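N-acetylglucosamine 2-epimerase (Xylella fastidiosa, PDB 3GT5) probably isomerises a sugar, like the N-acylglucosamine 2-epimerases, though its own substrate is not established. Local coordinates at residues A[147-150]-A[155-158]; A[87-92]-A[137-142]; A[203-208]-A[215-220]. One frame throughout, in Å; residues are numbered along the deposited sequence.

Contact 1 of 3, residues A[147-150]-A[155-158]; sequences HFWD and LYKD
W149 turns the edge of its six-membered ring onto the face of Y156, an edge-to-face pair with centroids 4.8 Å apart and planes inclined at 55°. The atom that does the touching is CE3 of W149, over the middle of the phenol ring and 3.6 Å from Y156 CZ. W149 has CG anti to its own N (chi1 -179°), which carries the indole across to the neighbouring strand, where CZ3 also comes 3.5 Å from the backbone N of L155. W149 and Y156 are a non-hydrogen-bonded pair of an antiparallel hairpin, and both side chains lie on the same face; D150 and L155 form the hydrogen-bonded pair beside it. The backbone bonds are K157 N to F148 O (2.9 Å) and D150 N to L155 O (3.1 Å). F148 packs its CB at the edge of the tyrosine ring and brings CD1 within 3.4 Å of K157 O.

From the 155-158 side, K157 runs its aliphatic chain past the carbonyls of H147 and F148. In one of its two conformers a bend at chi3 brings K157 CE 3.4 Å from H147 O, and NZ of that copy is linked through one water to H147 O and through another to W149 O. Beyond the hairpin, Y156 OH is hydrogen-bonded to R197, whose charge also lies against W149 in a cation-pi contact, and helices 112-127, 172-189 and 192-211 cover the buried side chains.

The chemistry is thus divided: aromatic and apolar packing holds the buried Y156 and F148, whereas the ammonium of K157, in this conformer, is probably met by water-linked backbone carbonyls and by the ring of F166 in a cation-pi contact.

Contact 2 of 3, residues A[87-92]-A[137-142]; sequences VHRNPA and MDETWC
This is a surface contact between charged side chains, R89 and E139, joining the turn that follows helix 71-88 to the flank of helix 133-147. The backbones stay well apart, with R89 CA and T140 CA, the nearest pair, 11.1 Å from each other, and only 87 Å² is buried in total. R89 is the first residue to leave helical geometry, and its side chain, extended from CG to NE with CG anti to N (chi1 -171°), spans most of the gap. E139 comes from the opposite direction.

The two flat groups meet as layers: the guanidinium and carboxylate planes are 24° apart, and OE2 of E139 lies above one face of the guanidinium, offset toward its rim. NE of R89 is 3.4 Å from E139 OE1, a salt bridge by charge alone, because that oxygen is well out of the guanidinium plane and no N-H points at it. R89 NH2 is equally near E139 CD, at 3.4 Å. The carboxylate has a stronger partner in R85, one turn earlier on helix 71-88, and Y96 packs against both R89 and E139.

Past R89 the chain is shaped by an Asx turn, in which N90 OD1 accepts from A92 N at 2.9 Å. The salt bridge thus joins loop and helix on the surface of what is probably, given the family, an (alpha/alpha)6 barrel of alpha-hairpins.

Contact 3 of 3, residues A[203-208]-A[215-220]; sequences DRITRR and GLVWEH
The chain of residues 215-220, without regular secondary structure, passes the last turns of helix 192-211 with V217 CA 6.4 Å from T206 CA, where the helix widens into a pi-type turn over 204-208. V217 points its side chain at the helix and meets I205 through methyl groups: V217 CG1 lies 3.5 Å from I205 CG2, closer than usual for two carbons. The side chains cross at about a right angle. I205 CG2 stands anti to the backbone N, which directs this branch at the valine, while V217 CG2 reaches over to within 3.9 Å of I205 O. The side-chain contact is methyl on methyl, and 110 Å² is buried between the segments.

It packs the returning loop after one helix of the probable alpha-hairpin barrel against that helix; W253 of helix 247-263 adds to the same patch, touching I205 and T206, and Q250 accepts from V217 N.

On the other flank of the helix, D203, R204 and R207 form a salt-bridge network. R207 approaches side-on, with NE 2.9 Å and NH1 3.0 Å from the single oxygen D203 OD1, which lies close to the guanidinium plane; R204 NH1 makes a weaker bond to D203 OD2.

Overall arrangement
Following the chain from the N terminus, the contacts come in series, without nesting or crossing. Contact 2 closes the longest loop, the 44 residues from the turn after helix 71-88, through strands 99-101 and 104-111 and helix 112-127, to helix 133-147. That helix leads directly into strand 149-150, where contact 1 closes a four-residue hairpin turn at the outer edge of the five-stranded sheet. Contact 3 then folds the loop after helix 192-211 back on it. L155 joins contacts 1 and 3, its methyls packing on R204, I205 and R208. Contacts 2 and 3 are about 29 Å apart between centres, with contact 1 about 16 Å from each.

Contact 1 of 3, residues A[147-150]-A[155-158]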
ATOM      1  N   HIS A 147      21.959   0.537   6.342  1.00 20.51           N
ATOM      2  CA  HIS A 147      21.565   1.852   6.853  1.00 19.30           C
ATOM      3  C   HIS A 147      20.303   1.906   7.704  1.00 17.92           C
ATOM      4  O   HIS A 147      20.231   2.701   8.658  1.00 20.04           O
ATOM      5  CB  HIS A 147      21.381   2.836   5.705  1.00 19.29           C
ATOM      6  CG  HIS A 147      22.600   3.031   4.866  1.00 20.97           C
ATOM      7  ND1 HIS A 147      23.759   3.614   5.349  1.00 23.04           N
ATOM      8  CD2 HIS A 147      22.816   2.787   3.551  1.00 24.06           C
ATOM      9  CE1 HIS A 147      24.637   3.707   4.361  1.00 22.84           C
ATOM     10  NE2 HIS A 147      24.093   3.208   3.262  1.00 23.53           N
ATOM     11  N   PHE A 148      19.277   1.144   7.332  1.00 16.22           N
ATOM     12  CA  PHE A 148      17.967   1.320   7.922  1.00 15.61           C
ATOM     13  C   PHE A 148      17.604   0.352   9.053  1.00 16.66           C
ATOM     14  O   PHE A 148      16.850   0.668   9.939  1.00 17.07           O
ATOM     15  CB  PHE A 148      16.895   1.207   6.825  1.00 15.74           C
ATOM     16  CG  PHE A 148      16.874   2.353   5.894  1.00 17.66           C
ATOM     17  CD1 PHE A 148      15.990   3.418   6.094  1.00 16.67           C
ATOM     18  CD2 PHE A 148      17.721   2.387   4.804  1.00 19.30           C
ATOM     19  CE1 PHE A 148      15.961   4.475   5.253  1.00 19.16           C
ATOM     20  CE2 PHE A 148      17.702   3.493   3.929  1.00 20.57           C
ATOM     21  CZ  PHE A 148      16.819   4.526   4.157  1.00 19.56           C
ATOM     22  N   TRP A 149      18.081  -0.883   8.980  1.00 17.64           N
ATOM     23  CA  TRP A 149      17.681  -1.902   9.926  1.00 17.68           C
ATOM     24  C   TRP A 149      18.225  -1.624  11.322  1.00 19.09           C
ATOM     25  O   TRP A 149      19.407  -1.289  11.488  1.00 19.43           O
ATOM     26  CB  TRP A 149      18.172  -3.251   9.436  1.00 17.78           C
ATOM     27  CG  TRP A 149      17.804  -4.385  10.304  1.00 16.56           C
ATOM     28  CD1 TRP A 149      18.679  -5.282  10.842  1.00 20.86           C
ATOM     29  CD2 TRP A 149      16.479  -4.852  10.667  1.00 17.14           C
ATOM     30  NE1 TRP A 149      18.005  -6.236  11.554  1.00 19.45           N
ATOM     31  CE2 TRP A 149      16.653  -5.994  11.466  1.00 17.55           C
ATOM     32  CE3 TRP A 149      15.173  -4.393  10.423  1.00 16.08           C
ATOM     33  CZ2 TRP A 149      15.575  -6.714  12.003  1.00 18.41           C
ATOM     34  CZ3 TRP A 149      14.106  -5.110  10.955  1.00 16.45           C
ATOM     35  CH2 TRP A 149      14.308  -6.262  11.723  1.00 18.50           C
ATOM     36  N   ASP A 150      17.376  -1.754  12.327  1.00 18.10           N
ATOM     37  CA  ASP A 150      17.814  -1.623  13.735  1.00 20.29           C
ATOM     38  C   ASP A 150      17.512  -2.936  14.447  1.00 21.31           C
ATOM     39  O   ASP A 150      16.406  -3.142  15.005  1.00 20.06           O
ATOM     40  CB  ASP A 150      17.065  -0.433  14.345  1.00 20.86           C
ATOM     41  CG  ASP A 150      17.628   0.039  15.684  1.00 26.46           C
ATOM     42  OD1 ASP A 150      18.510  -0.601  16.296  1.00 31.02           O
ATOM     43  OD2 ASP A 150      17.092   1.081  16.103  1.00 34.50           O
ATOM     44  N   LEU A 155      12.963  -3.502  13.829  1.00 16.58           N
ATOM     45  CA  LEU A 155      12.289  -2.558  12.924  1.00 16.73           C
ATOM     46  C   LEU A 155      13.238  -1.628  12.157  1.00 16.30           C
ATOM     47  O   LEU A 155      14.348  -1.329  12.632  1.00 17.35           O
ATOM     48  CB  LEU A 155      11.312  -1.703  13.749  1.00 17.18           C
ATOM     49  CG  LEU A 155      10.185  -2.449  14.427  1.00 16.44           C
ATOM     50  CD1 LEU A 155       9.535  -1.609  15.534  1.00 16.65           C
ATOM     51  CD2 LEU A 155       9.172  -2.890  13.374  1.00 17.43           C
ATOM     52  N   TYR A 156      12.789  -1.104  11.001  1.00 14.06           N
ATOM     53  CA  TYR A 156      13.549  -0.182  10.202  1.00 14.95           C
ATOM     54  C   TYR A 156      13.309   1.246  10.682  1.00 16.03           C
ATOM     55  O   TYR A 156      12.166   1.627  11.037  1.00 15.84           O
ATOM     56  CB  TYR A 156      13.166  -0.284   8.706  1.00 13.57           C
ATOM     57  CG  TYR A 156      13.551  -1.615   8.086  1.00 14.78           C
ATOM     58  CD1 TYR A 156      14.841  -1.848   7.604  1.00 16.40           C
ATOM     59  CD2 TYR A 156      12.636  -2.652   8.008  1.00 15.34           C
ATOM     60  CE1 TYR A 156      15.186  -3.091   7.078  1.00 15.77           C
ATOM     61  CE2 TYR A 156      12.980  -3.868   7.461  1.00 15.37           C
ATOM     62  CZ  TYR A 156      14.228  -4.073   6.993  1.00 15.59           C
ATOM     63  OH  TYR A 156      14.506  -5.304   6.460  1.00 20.10           O
ATOM     64  N   LYS A 157      14.385   2.020  10.646  1.00 17.49           N
ATOM     65  CA  LYS A 157      14.327   3.478  10.802  0.50 18.49           C
ATOM     66  C   LYS A 157      13.672   4.101   9.588  1.00 18.41           C
ATOM     67  O   LYS A 157      13.616   3.487   8.523  1.00 19.50           O
ATOM     68  CB  LYS A 157      15.742   4.025  10.990  0.50 18.48           C
ATOM     69  CG  LYS A 157      16.437   3.378  12.190  0.50 18.44           C
ATOM     70  CD  LYS A 157      17.765   4.040  12.543  0.50 19.99           C
ATOM     71  CE  LYS A 157      18.756   3.955  11.411  0.50 20.38           C
ATOM     72  NZ  LYS A 157      20.148   4.028  11.935  0.50 18.34           N
ATOM     73  N   ASP A 158      13.202   5.333   9.715  1.00 19.24           N
ATOM     74  CA  ASP A 158      12.353   5.883   8.643  1.00 19.93           C
ATOM     75  C   ASP A 158      13.019   6.729   7.571  1.00 20.66           C
ATOM     76  O   ASP A 158      12.708   6.607   6.394  1.00 21.27           O
ATOM     77  CB  ASP A 158      11.242   6.693   9.259  1.00 20.39           C
ATOM     78  CG  ASP A 158       9.918   6.414   8.611  1.00 25.13           C
ATOM     79  OD1 ASP A 158       9.489   7.271   7.796  1.00 26.14           O
ATOM     80  OD2 ASP A 158       9.313   5.349   8.930  1.00 26.88           O
TER
HETATM   81  O   HOH W   1      22.114   3.925  10.183  1.00 25.24           O
HETATM   82  O   HOH W   2      20.761   1.198  13.111  1.00 50.00           O
HETATM   83  O   HOH W   3      14.218   1.214  14.226  1.00 25.06           O

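Contact 2 of 3, residues A[87-92]-A[137-142]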
ATOM      1  N   VAL A  87      16.813   6.650 -13.504  1.00 27.14           N
ATOM      2  CA  VAL A  87      16.485   8.039 -13.205  1.00 25.57           C
ATOM      3  C   VAL A  87      16.357   8.282 -11.703  1.00 24.86           C
ATOM      4  O   VAL A  87      16.932   9.230 -11.202  1.00 24.50           O
ATOM      5  CB  VAL A  87      15.241   8.504 -13.953  1.00 24.57           C
ATOM      6  CG1 VAL A  87      14.940   9.964 -13.680  1.00 27.84           C
ATOM      7  CG2 VAL A  87      15.426   8.243 -15.453  1.00 26.31           C
ATOM      8  N   HIS A  88      15.620   7.440 -10.973  1.00 23.25           N
ATOM      9  CA  HIS A  88      15.501   7.616  -9.509  1.00 22.16           C
ATOM     10  C   HIS A  88      16.782   7.250  -8.767  1.00 22.11           C
ATOM     11  O   HIS A  88      17.184   7.951  -7.851  1.00 21.35           O
ATOM     12  CB  HIS A  88      14.344   6.802  -8.896  1.00 22.08           C
ATOM     13  CG  HIS A  88      13.000   7.408  -9.127  1.00 18.69           C
ATOM     14  ND1 HIS A  88      12.493   8.414  -8.333  1.00 19.47           N
ATOM     15  CD2 HIS A  88      12.071   7.171 -10.088  1.00 20.27           C
ATOM     16  CE1 HIS A  88      11.277   8.728  -8.768  1.00 19.36           C
ATOM     17  NE2 HIS A  88      10.991   7.973  -9.817  1.00 18.18           N
ATOM     18  N   ARG A  89      17.397   6.154  -9.154  1.00 22.20           N
ATOM     19  CA  ARG A  89      18.498   5.607  -8.388  1.00 22.91           C
ATOM     20  C   ARG A  89      19.784   6.403  -8.591  1.00 23.33           C
ATOM     21  O   ARG A  89      20.180   6.687  -9.715  1.00 24.04           O
ATOM     22  CB  ARG A  89      18.739   4.174  -8.764  1.00 23.44           C
ATOM     23  CG  ARG A  89      19.724   3.437  -7.859  1.00 24.98           C
ATOM     24  CD  ARG A  89      19.899   1.991  -8.290  1.00 26.21           C
ATOM     25  NE  ARG A  89      20.745   1.329  -7.319  1.00 30.36           N
ATOM     26  CZ  ARG A  89      22.057   1.172  -7.433  1.00 34.25           C
ATOM     27  NH1 ARG A  89      22.688   1.583  -8.539  1.00 34.07           N
ATOM     28  NH2 ARG A  89      22.729   0.579  -6.452  1.00 34.27           N
ATOM     29  N   ASN A  90      20.397   6.747  -7.474  1.00 23.53           N
ATOM     30  CA  ASN A  90      21.693   7.414  -7.425  1.00 25.47           C
ATOM     31  C   ASN A  90      22.787   6.339  -7.324  1.00 27.15           C
ATOM     32  O   ASN A  90      22.937   5.670  -6.280  1.00 26.60           O
ATOM     33  CB  ASN A  90      21.734   8.382  -6.245  1.00 25.24           C
ATOM     34  CG  ASN A  90      23.055   9.107  -6.129  1.00 27.55           C
ATOM     35  OD1 ASN A  90      24.034   8.739  -6.789  1.00 29.84           O
ATOM     36  ND2 ASN A  90      23.091  10.129  -5.282  1.00 28.60           N
ATOM     37  N   PRO A  91      23.521   6.115  -8.424  1.00 29.85           N
ATOM     38  CA  PRO A  91      24.564   5.079  -8.427  1.00 30.80           C
ATOM     39  C   PRO A  91      25.662   5.296  -7.384  1.00 31.09           C
ATOM     40  O   PRO A  91      26.247   4.325  -6.936  1.00 32.88           O
ATOM     41  CB  PRO A  91      25.163   5.192  -9.850  1.00 31.78           C
ATOM     42  CG  PRO A  91      24.078   5.804 -10.658  1.00 32.11           C
ATOM     43  CD  PRO A  91      23.444   6.804  -9.735  1.00 30.42           C
ATOM     44  N   ALA A  92      25.921   6.546  -6.996  1.00 31.06           N
ATOM     45  CA  ALA A  92      26.969   6.848  -5.991  1.00 30.60           C
ATOM     46  C   ALA A  92      26.616   6.415  -4.569  1.00 30.79           C
ATOM     47  O   ALA A  92      27.496   6.073  -3.794  1.00 30.87           O
ATOM     48  CB  ALA A  92      27.289   8.340  -5.996  1.00 30.99           C
ATOM     49  N   MET A 137      16.987  -7.063  -5.887  1.00 19.75           N
ATOM     50  CA  MET A 137      16.383  -7.354  -4.571  1.00 19.88           C
ATOM     51  C   MET A 137      17.477  -7.532  -3.521  1.00 20.47           C
ATOM     52  O   MET A 137      17.411  -6.989  -2.411  1.00 18.98           O
ATOM     53  CB  MET A 137      15.446  -8.587  -4.607  1.00 18.66           C
ATOM     54  CG  MET A 137      14.226  -8.487  -5.559  1.00 17.44           C
ATOM     55  SD  MET A 137      13.439 -10.011  -6.101  1.00 12.76           S
ATOM     56  CE  MET A 137      12.928 -10.623  -4.541  1.00 20.13           C
ATOM     57  N   ASP A 138      18.501  -8.315  -3.865  1.00 21.19           N
ATOM     58  CA  ASP A 138      19.598  -8.519  -2.937  1.00 22.39           C
ATOM     59  C   ASP A 138      20.333  -7.192  -2.645  1.00 21.07           C
ATOM     60  O   ASP A 138      20.654  -6.905  -1.493  1.00 22.19           O
ATOM     61  CB  ASP A 138      20.550  -9.632  -3.414  1.00 22.27           C
ATOM     62  CG  ASP A 138      21.708  -9.832  -2.459  1.00 29.13           C
ATOM     63  OD1 ASP A 138      21.496 -10.033  -1.222  1.00 28.61           O
ATOM     64  OD2 ASP A 138      22.849  -9.687  -2.948  1.00 34.71           O
ATOM     65  N   GLU A 139      20.524  -6.351  -3.655  1.00 20.45           N
ATOM     66  CA  GLU A 139      21.175  -5.029  -3.499  1.00 21.40           C
ATOM     67  C   GLU A 139      20.349  -4.158  -2.571  1.00 21.23           C
ATOM     68  O   GLU A 139      20.919  -3.460  -1.726  1.00 21.54           O
ATOM     69  CB  GLU A 139      21.291  -4.379  -4.879  1.00 22.56           C
ATOM     70  CG  GLU A 139      21.654  -2.885  -5.053  1.00 24.10           C
ATOM     71  CD  GLU A 139      21.164  -2.412  -6.422  1.00 29.73           C
ATOM     72  OE1 GLU A 139      19.998  -1.909  -6.519  1.00 29.07           O
ATOM     73  OE2 GLU A 139      21.881  -2.675  -7.427  1.00 30.03           O
ATOM     74  N   THR A 140      19.009  -4.231  -2.709  1.00 19.26           N
ATOM     75  CA  THR A 140      18.107  -3.414  -1.868  1.00 18.55           C
ATOM     76  C   THR A 140      18.127  -3.947  -0.425  1.00 17.90           C
ATOM     77  O   THR A 140      18.197  -3.164   0.517  1.00 17.43           O
ATOM     78  CB  THR A 140      16.690  -3.418  -2.441  1.00 18.55           C
ATOM     79  OG1 THR A 140      16.741  -2.996  -3.808  1.00 18.33           O
ATOM     80  CG2 THR A 140      15.744  -2.477  -1.630  1.00 19.12           C
ATOM     81  N   TRP A 141      18.105  -5.263  -0.258  1.00 18.36           N
ATOM     82  CA  TRP A 141      18.248  -5.875   1.081  1.00 18.37           C
ATOM     83  C   TRP A 141      19.562  -5.363   1.750  1.00 19.59           C
ATOM     84  O   TRP A 141      19.580  -4.952   2.930  1.00 18.88           O
ATOM     85  CB  TRP A 141      18.253  -7.406   0.968  1.00 18.68           C
ATOM     86  CG  TRP A 141      18.561  -8.112   2.259  1.00 18.38           C
ATOM     87  CD1 TRP A 141      19.814  -8.413   2.738  1.00 19.93           C
ATOM     88  CD2 TRP A 141      17.645  -8.567   3.251  1.00 20.02           C
ATOM     89  NE1 TRP A 141      19.717  -9.031   3.938  1.00 19.73           N
ATOM     90  CE2 TRP A 141      18.403  -9.155   4.275  1.00 18.00           C
ATOM     91  CE3 TRP A 141      16.238  -8.596   3.356  1.00 19.76           C
ATOM     92  CZ2 TRP A 141      17.825  -9.716   5.408  1.00 16.64           C
ATOM     93  CZ3 TRP A 141      15.677  -9.159   4.471  1.00 18.64           C
ATOM     94  CH2 TRP A 141      16.462  -9.724   5.481  1.00 18.98           C
ATOM     95  N   CYS A 142      20.658  -5.414   1.007  1.00 18.66           N
ATOM     96  CA  CYS A 142      21.951  -5.000   1.562  1.00 20.49           C
ATOM     97  C   CYS A 142      21.953  -3.541   1.986  1.00 20.36           C
ATOM     98  O   CYS A 142      22.441  -3.226   3.072  1.00 20.78           O
ATOM     99  CB  CYS A 142      23.078  -5.285   0.604  1.00 21.06           C
ATOM    100  SG  CYS A 142      23.402  -7.030   0.518  1.00 25.56           S
TER

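Contact 3 of 3, residues A[203-208]-A[215-220]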
ATOM      1  N   ASP A 203       5.314  -9.085  13.963  1.00 15.62           N
ATOM      2  CA  ASP A 203       5.308  -9.325  15.385  1.00 17.38           C
ATOM      3  C   ASP A 203       5.582  -8.030  16.165  1.00 16.64           C
ATOM      4  O   ASP A 203       4.828  -7.662  17.099  1.00 16.96           O
ATOM      5  CB  ASP A 203       6.355 -10.352  15.715  1.00 18.07           C
ATOM      6  CG  ASP A 203       6.557 -10.485  17.222  1.00 25.46           C
ATOM      7  OD1 ASP A 203       5.578 -10.713  17.931  1.00 25.06           O
ATOM      8  OD2 ASP A 203       7.705 -10.239  17.699  1.00 36.33           O
ATOM      9  N   ARG A 204       6.616  -7.319  15.755  1.00 15.89           N
ATOM     10  CA  ARG A 204       7.024  -6.095  16.473  1.00 16.93           C
ATOM     11  C   ARG A 204       5.926  -5.035  16.391  1.00 16.92           C
ATOM     12  O   ARG A 204       5.594  -4.391  17.398  1.00 17.48           O
ATOM     13  CB  ARG A 204       8.333  -5.543  15.934  1.00 16.74           C
ATOM     14  CG  ARG A 204       9.547  -6.413  16.169  1.00 20.24           C
ATOM     15  CD  ARG A 204       9.792  -6.761  17.621  1.00 24.17           C
ATOM     16  NE  ARG A 204      11.072  -7.491  17.686  1.00 27.86           N
ATOM     17  CZ  ARG A 204      11.198  -8.798  17.477  1.00 28.95           C
ATOM     18  NH1 ARG A 204      10.125  -9.537  17.261  1.00 31.78           N
ATOM     19  NH2 ARG A 204      12.404  -9.383  17.509  1.00 28.12           N
ATOM     20  N   ILE A 205       5.363  -4.839  15.216  1.00 15.57           N
ATOM     21  CA  ILE A 205       4.299  -3.801  15.086  1.00 16.19           C
ATOM     22  C   ILE A 205       2.947  -4.252  15.707  1.00 16.78           C
ATOM     23  O   ILE A 205       2.324  -3.509  16.502  1.00 15.98           O
ATOM     24  CB  ILE A 205       4.090  -3.392  13.617  1.00 15.90           C
ATOM     25  CG1 ILE A 205       5.354  -2.772  13.004  1.00 16.16           C
ATOM     26  CG2 ILE A 205       2.874  -2.400  13.474  1.00 17.36           C
ATOM     27  CD1 ILE A 205       5.875  -1.414  13.641  1.00 19.30           C
ATOM     28  N   THR A 206       2.406  -5.390  15.276  1.00 15.69           N
ATOM     29  CA  THR A 206       1.020  -5.736  15.628  1.00 16.73           C
ATOM     30  C   THR A 206       0.880  -6.322  17.049  1.00 17.07           C
ATOM     31  O   THR A 206      -0.200  -6.376  17.534  1.00 17.71           O
ATOM     32  CB  THR A 206       0.329  -6.647  14.611  1.00 16.74           C
ATOM     33  OG1 THR A 206       0.917  -7.975  14.702  1.00 16.48           O
ATOM     34  CG2 THR A 206       0.447  -6.079  13.208  1.00 16.97           C
ATOM     35  N   ARG A 207       1.990  -6.731  17.674  1.00 17.90           N
ATOM     36  CA  ARG A 207       1.985  -7.192  19.057  1.00 18.53           C
ATOM     37  C   ARG A 207       2.675  -6.207  19.977  1.00 18.57           C
ATOM     38  O   ARG A 207       1.981  -5.575  20.790  1.00 19.33           O
ATOM     39  CB  ARG A 207       2.536  -8.610  19.182  1.00 18.30           C
ATOM     40  CG  ARG A 207       1.693  -9.598  18.389  1.00 19.09           C
ATOM     41  CD  ARG A 207       1.668 -11.002  19.019  1.00 20.95           C
ATOM     42  NE  ARG A 207       2.954 -11.620  18.860  1.00 21.99           N
ATOM     43  CZ  ARG A 207       3.260 -12.851  19.258  1.00 22.71           C
ATOM     44  NH1 ARG A 207       4.474 -13.308  19.019  1.00 22.89           N
ATOM     45  NH2 ARG A 207       2.380 -13.600  19.914  1.00 23.55           N
ATOM     46  N   ARG A 208       3.992  -6.040  19.870  1.00 18.70           N
ATOM     47  CA  ARG A 208       4.686  -5.150  20.805  1.00 17.99           C
ATOM     48  C   ARG A 208       4.225  -3.700  20.749  1.00 18.58           C
ATOM     49  O   ARG A 208       3.898  -3.117  21.790  1.00 18.95           O
ATOM     50  CB  ARG A 208       6.180  -5.192  20.594  1.00 18.66           C
ATOM     51  CG  ARG A 208       6.930  -4.642  21.778  1.00 22.53           C
ATOM     52  CD  ARG A 208       8.433  -4.614  21.457  1.00 27.19           C
ATOM     53  NE  ARG A 208       8.773  -3.727  20.327  1.00 29.88           N
ATOM     54  CZ  ARG A 208       9.943  -3.739  19.675  1.00 32.56           C
ATOM     55  NH1 ARG A 208      10.913  -4.590  20.033  1.00 32.88           N
ATOM     56  NH2 ARG A 208      10.157  -2.912  18.655  1.00 30.83           N
ATOM     57  N   GLY A 215      -3.972  -1.850  21.997  1.00 25.45           N
ATOM     58  CA  GLY A 215      -4.281  -2.936  21.087  1.00 24.03           C
ATOM     59  C   GLY A 215      -4.474  -2.583  19.627  1.00 22.58           C
ATOM     60  O   GLY A 215      -4.812  -3.477  18.814  1.00 23.51           O
ATOM     61  N   LEU A 216      -4.304  -1.310  19.271  1.00 21.14           N
ATOM     62  CA  LEU A 216      -4.297  -0.880  17.870  1.00 20.30           C
ATOM     63  C   LEU A 216      -2.934  -0.301  17.546  1.00 18.61           C
ATOM     64  O   LEU A 216      -2.174   0.035  18.453  1.00 19.31           O
ATOM     65  CB  LEU A 216      -5.386   0.151  17.587  1.00 21.36           C
ATOM     66  CG  LEU A 216      -6.835  -0.333  17.692  1.00 23.17           C
ATOM     67  CD1 LEU A 216      -7.746   0.851  17.323  1.00 26.78           C
ATOM     68  CD2 LEU A 216      -7.119  -1.519  16.777  1.00 25.36           C
ATOM     69  N   VAL A 217      -2.606  -0.211  16.260  1.00 16.91           N
ATOM     70  CA  VAL A 217      -1.313   0.271  15.813  1.00 16.86           C
ATOM     71  C   VAL A 217      -1.361   1.788  15.571  1.00 16.58           C
ATOM     72  O   VAL A 217      -2.026   2.269  14.654  1.00 17.04           O
ATOM     73  CB  VAL A 217      -0.839  -0.461  14.528  1.00 16.72           C
ATOM     74  CG1 VAL A 217       0.510   0.063  14.040  1.00 17.68           C
ATOM     75  CG2 VAL A 217      -0.823  -2.004  14.744  1.00 16.72           C
ATOM     76  N   TRP A 218      -0.661   2.528  16.409  1.00 17.29           N
ATOM     77  CA  TRP A 218      -0.460   3.962  16.235  1.00 17.95           C
ATOM     78  C   TRP A 218       0.646   4.198  15.206  1.00 18.01           C
ATOM     79  O   TRP A 218       1.510   3.324  15.005  1.00 18.20           O
ATOM     80  CB  TRP A 218      -0.086   4.566  17.604  1.00 18.45           C
ATOM     81  CG  TRP A 218       0.016   6.039  17.632  1.00 17.53           C
ATOM     82  CD1 TRP A 218       1.168   6.773  17.669  1.00 16.18           C
ATOM     83  CD2 TRP A 218      -1.067   6.995  17.656  1.00 18.10           C
ATOM     84  NE1 TRP A 218       0.876   8.113  17.690  1.00 19.57           N
ATOM     85  CE2 TRP A 218      -0.478   8.283  17.691  1.00 18.93           C
ATOM     86  CE3 TRP A 218      -2.476   6.887  17.654  1.00 18.91           C
ATOM     87  CZ2 TRP A 218      -1.239   9.464  17.695  1.00 20.85           C
ATOM     88  CZ3 TRP A 218      -3.242   8.058  17.680  1.00 19.75           C
ATOM     89  CH2 TRP A 218      -2.621   9.324  17.714  1.00 19.91           C
ATOM     90  N   GLU A 219       0.638   5.338  14.520  1.00 17.24           N
ATOM     91  CA  GLU A 219       1.553   5.573  13.412  1.00 18.94           C
ATOM     92  C   GLU A 219       2.946   6.006  13.816  1.00 17.77           C
ATOM     93  O   GLU A 219       3.927   5.621  13.170  1.00 17.89           O
ATOM     94  CB  GLU A 219       1.024   6.643  12.471  1.00 19.26           C
ATOM     95  CG  GLU A 219      -0.284   6.315  11.789  1.00 19.90           C
ATOM     96  CD  GLU A 219      -0.190   5.176  10.804  1.00 20.13           C
ATOM     97  OE1 GLU A 219       0.806   5.077  10.047  1.00 21.20           O
ATOM     98  OE2 GLU A 219      -1.121   4.326  10.803  1.00 21.37           O
ATOM     99  N   HIS A 220       3.038   6.837  14.858  1.00 16.29           N
ATOM    100  CA  HIS A 220       4.250   7.635  15.125  1.00 16.74           C
ATOM    101  C   HIS A 220       4.913   7.340  16.461  1.00 16.51           C
ATOM    102  O   HIS A 220       4.255   7.185  17.457  1.00 15.73           O
ATOM    103  CB  HIS A 220       3.886   9.105  15.122  1.00 18.11           C
ATOM    104  CG  HIS A 220       3.067   9.496  13.953  1.00 18.37           C
ATOM    105  ND1 HIS A 220       3.482   9.256  12.661  1.00 17.55           N
ATOM    106  CD2 HIS A 220       1.844  10.067  13.864  1.00 19.44           C
ATOM    107  CE1 HIS A 220       2.570   9.719  11.819  1.00 21.42           C
ATOM    108  NE2 HIS A 220       1.563  10.205  12.522  1.00 20.21           N
TER